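Local atomic coordinates of cell surface protein (PDB entry 4GT6), a protein that is of unknown function but, as a leucine-rich-repeat protein of the bacterial cell surface, probably binds other proteins outside the cell. Residues A254-H259 and D274-I279. Sequence-based numbering, arbitrary orientation.
Sequences ARIETH and DSVVSI. With EDO (1,2-ethanediol), chain I; EDO (1,2-ethanediol), chain B; EDO (1,2-ethanediol), chain L.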
ATOM      1  N   ALA A 254      13.439 -12.230 -13.921  1.00 13.73           N
ATOM      2  CA  ALA A 254      12.745 -12.040 -15.202  1.00 14.77           C
ATOM      3  C   ALA A 254      12.006 -10.715 -15.281  1.00 17.89           C
ATOM      4  O   ALA A 254      11.655 -10.262 -16.375  1.00 18.11           O
ATOM      5  CB  ALA A 254      11.757 -13.174 -15.412  1.00 16.73           C
ATOM      6  N   ARG A 255      11.753 -10.097 -14.128  1.00 14.02           N
ATOM      7  CA  ARG A 255      10.949  -8.876 -14.078  1.00 13.24           C
ATOM      8  C   ARG A 255      11.346  -8.000 -12.908  1.00 16.26           C
ATOM      9  O   ARG A 255      11.641  -8.505 -11.825  1.00 16.91           O
ATOM     10  CB  ARG A 255       9.453  -9.288 -13.939  1.00 16.26           C
ATOM     11  CG  ARG A 255       8.486  -8.117 -13.580  1.00 22.65           C
ATOM     12  CD  ARG A 255       7.068  -8.338 -14.055  1.00 28.65           C
ATOM     13  NE  ARG A 255       6.176  -7.235 -13.663  1.00 24.16           N
ATOM     14  CZ  ARG A 255       5.807  -6.226 -14.451  1.00 35.98           C
ATOM     15  NH1 ARG A 255       6.278  -6.131 -15.688  1.00 27.10           N
ATOM     16  NH2 ARG A 255       4.967  -5.300 -14.003  1.00 20.83           N
ATOM     17  N   ILE A 256      11.328  -6.680 -13.128  1.00 13.66           N
ATOM     18  CA  ILE A 256      11.458  -5.684 -12.070  1.00 13.55           C
ATOM     19  C   ILE A 256      10.024  -5.217 -11.880  1.00 16.63           C
ATOM     20  O   ILE A 256       9.467  -4.596 -12.794  1.00 15.44           O
ATOM     21  CB  ILE A 256      12.441  -4.518 -12.382  1.00 16.26           C
ATOM     22  CG1 ILE A 256      13.856  -5.028 -12.684  1.00 16.85           C
ATOM     23  CG2 ILE A 256      12.454  -3.529 -11.198  1.00 14.91           C
ATOM     24  CD1 ILE A 256      14.700  -4.006 -13.507  1.00 21.94           C
ATOM     25  N   GLU A 257       9.401  -5.563 -10.740  1.00 13.37           N
ATOM     26  CA  GLU A 257       7.996  -5.262 -10.520  1.00 13.83           C
ATOM     27  C   GLU A 257       7.779  -3.735 -10.279  1.00 16.03           C
ATOM     28  O   GLU A 257       8.735  -2.980 -10.061  1.00 15.02           O
ATOM     29  CB  GLU A 257       7.425  -6.149  -9.390  1.00 16.11           C
ATOM     30  CG  GLU A 257       5.901  -6.236  -9.319  1.00 25.13           C
ATOM     31  CD  GLU A 257       5.207  -6.435 -10.654  1.00 36.99           C
ATOM     32  OE1 GLU A 257       5.233  -7.579 -11.162  1.00 24.29           O
ATOM     33  OE2 GLU A 257       4.738  -5.431 -11.242  1.00 22.53           O
ATOM     34  N   THR A 258       6.532  -3.289 -10.419  0.67 14.15           N
ATOM     35  CA  THR A 258       6.158  -1.883 -10.279  0.67 13.94           C
ATOM     36  C   THR A 258       6.672  -1.324  -8.944  0.67 16.37           C
ATOM     37  O   THR A 258       6.574  -1.989  -7.909  0.67 14.66           O
ATOM     38  CB  THR A 258       4.635  -1.694 -10.467  0.67 18.24           C
ATOM     39  OG1 THR A 258       4.310  -0.300 -10.376  0.67 14.85           O
ATOM     40  CG2 THR A 258       3.798  -2.473  -9.462  0.67 16.75           C
ATOM     41  N   HIS A 259       7.274  -0.118  -8.992  1.00 14.03           N
ATOM     42  CA  HIS A 259       7.821   0.616  -7.834  1.00 14.34           C
ATOM     43  C   HIS A 259       8.838  -0.207  -7.001  1.00 16.12           C
ATOM     44  O   HIS A 259       9.040   0.101  -5.823  1.00 15.87           O
ATOM     45  CB  HIS A 259       6.642   1.126  -6.952  1.00 15.86           C
ATOM     46  CG  HIS A 259       5.718   2.034  -7.713  1.00 19.87           C
ATOM     47  ND1 HIS A 259       4.439   1.638  -8.074  1.00 22.20           N
ATOM     48  CD2 HIS A 259       5.942   3.276  -8.203  1.00 22.67           C
ATOM     49  CE1 HIS A 259       3.927   2.650  -8.766  1.00 22.35           C
ATOM     50  NE2 HIS A 259       4.787   3.667  -8.848  1.00 22.54           N
ATOM     51  N   ASP A 274      20.303  -9.781 -18.722  1.00 18.34           N
ATOM     52  CA  ASP A 274      19.477  -9.943 -19.919  1.00 18.87           C
ATOM     53  C   ASP A 274      18.276 -10.876 -19.671  1.00 22.16           C
ATOM     54  O   ASP A 274      17.363 -10.916 -20.500  1.00 21.36           O
ATOM     55  CB  ASP A 274      20.309 -10.413 -21.116  1.00 20.94           C
ATOM     56  CG  ASP A 274      21.333  -9.383 -21.583  1.00 25.46           C
ATOM     57  OD1 ASP A 274      21.108  -8.167 -21.361  1.00 22.18           O
ATOM     58  OD2 ASP A 274      22.347  -9.791 -22.180  1.00 30.59           O
ATOM     59  N   SER A 275      18.227 -11.552 -18.494  1.00 18.03           N
ATOM     60  CA  SER A 275      17.057 -12.370 -18.132  1.00 17.03           C
ATOM     61  C   SER A 275      15.847 -11.465 -17.836  1.00 17.73           C
ATOM     62  O   SER A 275      14.716 -11.941 -17.898  1.00 17.94           O
ATOM     63  CB  SER A 275      17.359 -13.294 -16.946  1.00 18.54           C
ATOM     64  OG  SER A 275      17.767 -12.600 -15.776  1.00 17.08           O
ATOM     65  N   VAL A 276      16.066 -10.158 -17.540  1.00 15.21           N
ATOM     66  CA  VAL A 276      14.950  -9.223 -17.278  1.00 15.07           C
ATOM     67  C   VAL A 276      14.241  -8.933 -18.606  1.00 18.50           C
ATOM     68  O   VAL A 276      14.869  -8.421 -19.550  1.00 18.91           O
ATOM     69  CB  VAL A 276      15.387  -7.912 -16.567  1.00 18.13           C
ATOM     70  CG1 VAL A 276      14.235  -6.884 -16.526  1.00 17.54           C
ATOM     71  CG2 VAL A 276      15.878  -8.198 -15.146  1.00 18.20           C
ATOM     72  N   VAL A 277      12.959  -9.280 -18.681  1.00 14.22           N
ATOM     73  CA  VAL A 277      12.186  -9.075 -19.919  1.00 15.65           C
ATOM     74  C   VAL A 277      11.158  -7.947 -19.765  1.00 19.82           C
ATOM     75  O   VAL A 277      10.594  -7.507 -20.769  1.00 18.92           O
ATOM     76  CB  VAL A 277      11.529 -10.366 -20.466  1.00 20.74           C
ATOM     77  CG1 VAL A 277      12.585 -11.418 -20.798  1.00 20.44           C
ATOM     78  CG2 VAL A 277      10.460 -10.922 -19.521  1.00 20.67           C
ATOM     79  N   SER A 278      10.866  -7.513 -18.529  1.00 16.45           N
ATOM     80  CA  SER A 278       9.901  -6.420 -18.329  1.00 15.87           C
ATOM     81  C   SER A 278      10.179  -5.657 -17.041  1.00 19.61           C
ATOM     82  O   SER A 278      10.742  -6.194 -16.097  1.00 16.81           O
ATOM     83  CB  SER A 278       8.456  -6.925 -18.329  1.00 18.38           C
ATOM     84  OG  SER A 278       8.185  -7.767 -17.224  1.00 22.59           O
ATOM     85  N   ILE A 279       9.777  -4.392 -17.038  1.00 17.88           N
ATOM     86  CA  ILE A 279       9.898  -3.447 -15.917  1.00 17.80           C
ATOM     87  C   ILE A 279       8.518  -2.881 -15.642  1.00 20.45           C
ATOM     88  O   ILE A 279       7.840  -2.465 -16.588  1.00 19.64           O
ATOM     89  CB  ILE A 279      10.897  -2.310 -16.252  1.00 20.60           C
ATOM     90  CG1 ILE A 279      12.275  -2.856 -16.685  1.00 20.80           C
ATOM     91  CG2 ILE A 279      11.055  -1.364 -15.067  1.00 19.95           C
ATOM     92  CD1 ILE A 279      13.189  -1.775 -17.314  1.00 29.15           C
TER
HETATM   93  C1  EDO I 907      23.340  -5.919 -19.745  1.00 62.68           C
HETATM   94  O1  EDO I 907      22.578  -7.047 -19.345  1.00 59.39           O
HETATM   95  C2  EDO I 907      23.795  -6.069 -21.225  1.00 64.31           C
HETATM   96  O2  EDO I 907      22.667  -6.055 -22.090  1.00 64.13           O
HETATM   97  C1  EDO B 900       3.170  -2.369 -15.808  1.00 43.55           C
HETATM   98  O1  EDO B 900       3.558  -2.389 -14.430  1.00 38.10           O
HETATM   99  C2  EDO B 900       4.374  -2.652 -16.741  1.00 47.21           C
HETATM  100  O2  EDO B 900       4.524  -4.045 -16.964  1.00 48.98           O
HETATM  101  C1  EDO L 910       0.450   0.146 -10.792  1.00 35.06           C
HETATM  102  O1  EDO L 910       1.751   0.310 -10.250  1.00 22.05           O
HETATM  103  C2  EDO L 910       0.372  -1.001 -11.815  1.00 38.65           C
HETATM  104  O2  EDO L 910       0.378  -2.232 -11.133  1.00 42.20           O
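Backbone hydrogen bonds join A254 and I256 to segment 274-279, which runs alongside in roughly the same direction. V277 N gives a nearly straight bond (174°) to A254 O, 2.8 Å away, and I256 N donates to S278 O at 3.1 Å, within the carbonyl plane. Where the backbones run close, CA-H groups also face carbonyl oxygens, as with A254 CA and S275 O at 3.3 Å; the small methyl of A254, turned away overall, probably lets the backbones come this close.

The polar link between side chains is R255 to S278. With CG anti to the backbone N (chi1 168°) and the chain extended as far as NE, the arginine runs alongside S278 OG, which accepts from R255 NH1 at 2.9 Å, at the guanidinium edge and in its plane. Through NE and NH2, R255 grips E257 side-on: R255 NE meets E257 OE1 at 2.7 Å, R255 NH2 meets E257 OE2, and OE2 also accepts from T258 N. An alanine at R255 would probably leave the E257 carboxylate without this charge partner and S278 OG without this donor. A 1,2-ethanediol, probably from the crystallisation liquor, binds NH1 and NH2.

Branched aliphatic residues fill the buried face: I256 CD1 lies 4.2 Å from I279 CG1, the two isoleucines side by side, and equally near V276 CG1.

The contact thus stacks successive strands in the BspA-type leucine-rich repeat region, with strand 233-237 flanking 253-256 on its other edge and I249 adding to the hydrophobic interior around I256.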